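Local coordinates for protein enzyme subtilase SubTY from Bacillus sp. TY145 (PDB 5FFN) that probably hydrolyses peptide bonds as a subtilisin-like serine protease that also binds calcium and sodium ions, at residues A[269-273]-A[274-278]. Residues are numbered along the deposited sequence; the frame is centred on the assembly and turned at random. Where two conformers were deposited one is given.
Sequences TSLSH and SQLRT
Ser272 and Gln275 grip each other twice where the loop after helix 250-267 turns into helix 273-286. Ser272 OG accepts a nearly straight hydrogen bond from Gln275 N at 3.2 Å (165° at the hydrogen), and Gln275 OE1 takes Ser272 N at 2.9 Å on an in-plane lone pair. The serine hydroxyl sits between its own backbone N and carbonyl carbon (chi1 66°), which turns OG toward the first turn of the helix. This reciprocal exchange is a capping box, here a worked example of how a helix start provides for amides that no preceding turn can serve. Ser272 O then receives Leu276 N, and His273 O receives Arg277 N, both at 2.9 Å. Packing is tightest on the inner side, where buried Leu276 packs on Ala261, Ile264 and Trp265 of helix 250-267. Leu271 adds light apolar packing between the two sides, its CD1 4.4 Å from Leu276 CD1 and its CD2 4.0 Å from Gln275 CB. The His273 ring leads away from the helix start to meet that of Tyr158, and its side chain touches Trp265; an alanine here would probably open a gap beside both aromatics and cost Tyr158 the imidazole it meets. The outer side is looser and wet: a water donates both to Gln275 OE1, at 2.7 Å, and to Ser270 O, tying the exposed glutamine back to the loop.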
ATOM      1  N   THR A 269      -4.315  -7.789  22.623  1.00 18.81           N
ATOM      2  CA  THR A 269      -4.583  -6.380  22.809  1.00 19.27           C
ATOM      3  C   THR A 269      -3.677  -5.758  23.863  1.00 18.87           C
ATOM      4  O   THR A 269      -3.703  -4.568  24.017  1.00 19.50           O
ATOM      5  CB  THR A 269      -6.066  -6.147  23.172  1.00 20.66           C
ATOM      6  OG1 THR A 269      -6.342  -6.897  24.358  1.00 21.07           O
ATOM      7  CG2 THR A 269      -6.962  -6.625  22.035  1.00 21.61           C
ATOM      8  N   SER A 270      -2.812  -6.530  24.543  1.00 19.39           N
ATOM      9  CA  SER A 270      -1.845  -5.921  25.468  1.00 19.18           C
ATOM     10  C   SER A 270      -0.637  -5.331  24.740  1.00 17.37           C
ATOM     11  O   SER A 270       0.143  -4.576  25.318  1.00 19.46           O
ATOM     12  CB  SER A 270      -1.370  -6.936  26.503  0.50 19.38           C
ATOM     13  OG  SER A 270      -0.868  -8.115  25.889  0.50 19.28           O
ATOM     14  N   LEU A 271      -0.491  -5.634  23.459  1.00 15.78           N
ATOM     15  CA  LEU A 271       0.626  -5.090  22.664  1.00 13.71           C
ATOM     16  C   LEU A 271       0.472  -3.586  22.360  1.00 12.55           C
ATOM     17  O   LEU A 271      -0.645  -3.081  22.090  1.00 11.85           O
ATOM     18  CB  LEU A 271       0.738  -5.794  21.314  1.00 14.97           C
ATOM     19  CG  LEU A 271       0.921  -7.293  21.217  1.00 15.11           C
ATOM     20  CD1 LEU A 271       0.908  -7.725  19.700  1.00 16.99           C
ATOM     21  CD2 LEU A 271       2.194  -7.716  21.923  1.00 19.47           C
ATOM     22  N   SER A 272       1.615  -2.919  22.340  1.00 12.41           N
ATOM     23  CA  SER A 272       1.746  -1.600  21.773  1.00 11.81           C
ATOM     24  C   SER A 272       2.005  -1.742  20.267  1.00 11.59           C
ATOM     25  O   SER A 272       2.350  -2.842  19.745  1.00  9.55           O
ATOM     26  CB  SER A 272       2.915  -0.843  22.429  1.00 12.48           C
ATOM     27  OG  SER A 272       4.182  -1.462  22.122  1.00 11.22           O
ATOM     28  N   HIS A 273       1.883  -0.608  19.581  1.00 10.96           N
ATOM     29  CA  HIS A 273       2.145  -0.578  18.146  1.00 11.74           C
ATOM     30  C   HIS A 273       3.571  -1.042  17.794  1.00 11.38           C
ATOM     31  O   HIS A 273       3.788  -1.714  16.751  1.00 10.43           O
ATOM     32  CB  HIS A 273       1.817   0.807  17.591  1.00 12.80           C
ATOM     33  CG  HIS A 273       2.854   1.846  17.855  1.00 12.25           C
ATOM     34  ND1 HIS A 273       3.354   2.094  19.108  1.00 11.44           N
ATOM     35  CD2 HIS A 273       3.442   2.746  17.026  1.00 14.42           C
ATOM     36  CE1 HIS A 273       4.277   3.043  19.018  1.00 13.52           C
ATOM     37  NE2 HIS A 273       4.321   3.479  17.770  1.00 11.91           N
ATOM     38  N   SER A 274       4.560  -0.652  18.598  1.00 10.87           N
ATOM     39  CA  SER A 274       5.949  -1.043  18.291  1.00 10.42           C
ATOM     40  C   SER A 274       6.226  -2.505  18.620  1.00 11.41           C
ATOM     41  O   SER A 274       6.999  -3.163  17.924  1.00  9.69           O
ATOM     42  CB  SER A 274       6.965  -0.130  18.967  1.00 12.45           C
ATOM     43  OG  SER A 274       6.915  -0.273  20.377  1.00 11.84           O
ATOM     44  N   GLN A 275       5.582  -3.039  19.657  1.00 10.78           N
ATOM     45  CA  GLN A 275       5.648  -4.500  19.871  1.00 10.81           C
ATOM     46  C   GLN A 275       4.995  -5.274  18.694  1.00 10.84           C
ATOM     47  O   GLN A 275       5.536  -6.277  18.239  1.00  9.82           O
ATOM     48  CB  GLN A 275       4.947  -4.915  21.169  1.00 11.14           C
ATOM     49  CG  GLN A 275       5.637  -4.521  22.488  1.00 11.56           C
ATOM     50  CD  GLN A 275       4.753  -4.929  23.665  1.00 13.20           C
ATOM     51  OE1 GLN A 275       3.638  -4.423  23.802  1.00 14.22           O
ATOM     52  NE2 GLN A 275       5.227  -5.887  24.493  1.00 11.92           N
ATOM     53  N   LEU A 276       3.875  -4.734  18.197  1.00  9.84           N
ATOM     54  CA  LEU A 276       3.174  -5.301  17.029  1.00 10.29           C
ATOM     55  C   LEU A 276       4.124  -5.273  15.813  1.00 10.97           C
ATOM     56  O   LEU A 276       4.262  -6.265  15.086  1.00 10.44           O
ATOM     57  CB  LEU A 276       1.867  -4.537  16.773  1.00 10.12           C
ATOM     58  CG  LEU A 276       1.113  -4.915  15.500  1.00  8.98           C
ATOM     59  CD1 LEU A 276       0.727  -6.364  15.531  1.00  8.64           C
ATOM     60  CD2 LEU A 276      -0.086  -4.021  15.350  1.00 10.94           C
ATOM     61  N   ARG A 277       4.780  -4.143  15.600  1.00  9.14           N
ATOM     62  CA  ARG A 277       5.718  -3.991  14.496  1.00 11.25           C
ATOM     63  C   ARG A 277       6.860  -4.992  14.616  1.00 11.39           C
ATOM     64  O   ARG A 277       7.291  -5.584  13.619  1.00 11.37           O
ATOM     65  CB  ARG A 277       6.309  -2.582  14.495  1.00 10.55           C
ATOM     66  CG  ARG A 277       7.264  -2.338  13.364  1.00 12.41           C
ATOM     67  CD  ARG A 277       7.687  -0.924  13.282  1.00 11.86           C
ATOM     68  NE  ARG A 277       8.563  -0.679  12.135  1.00 12.76           N
ATOM     69  CZ  ARG A 277       9.180   0.476  11.906  1.00 13.83           C
ATOM     70  NH1 ARG A 277       9.076   1.487  12.751  1.00 14.23           N
ATOM     71  NH2 ARG A 277       9.910   0.625  10.820  1.00 13.15           N
ATOM     72  N   THR A 278       7.347  -5.171  15.854  1.00 11.63           N
ATOM     73  CA  THR A 278       8.448  -6.087  16.113  1.00 12.06           C
ATOM     74  C   THR A 278       8.045  -7.522  15.771  1.00 10.63           C
ATOM     75  O   THR A 278       8.855  -8.293  15.270  1.00 10.52           O
ATOM     76  CB  THR A 278       8.880  -5.958  17.599  1.00 12.68           C
ATOM     77  OG1 THR A 278       9.450  -4.663  17.755  1.00 17.19           O
ATOM     78  CG2 THR A 278       9.878  -6.978  18.011  1.00 16.54           C
TER
HETATM   79  O   HOH W   1       2.427  -2.835  25.649  1.00 17.64           O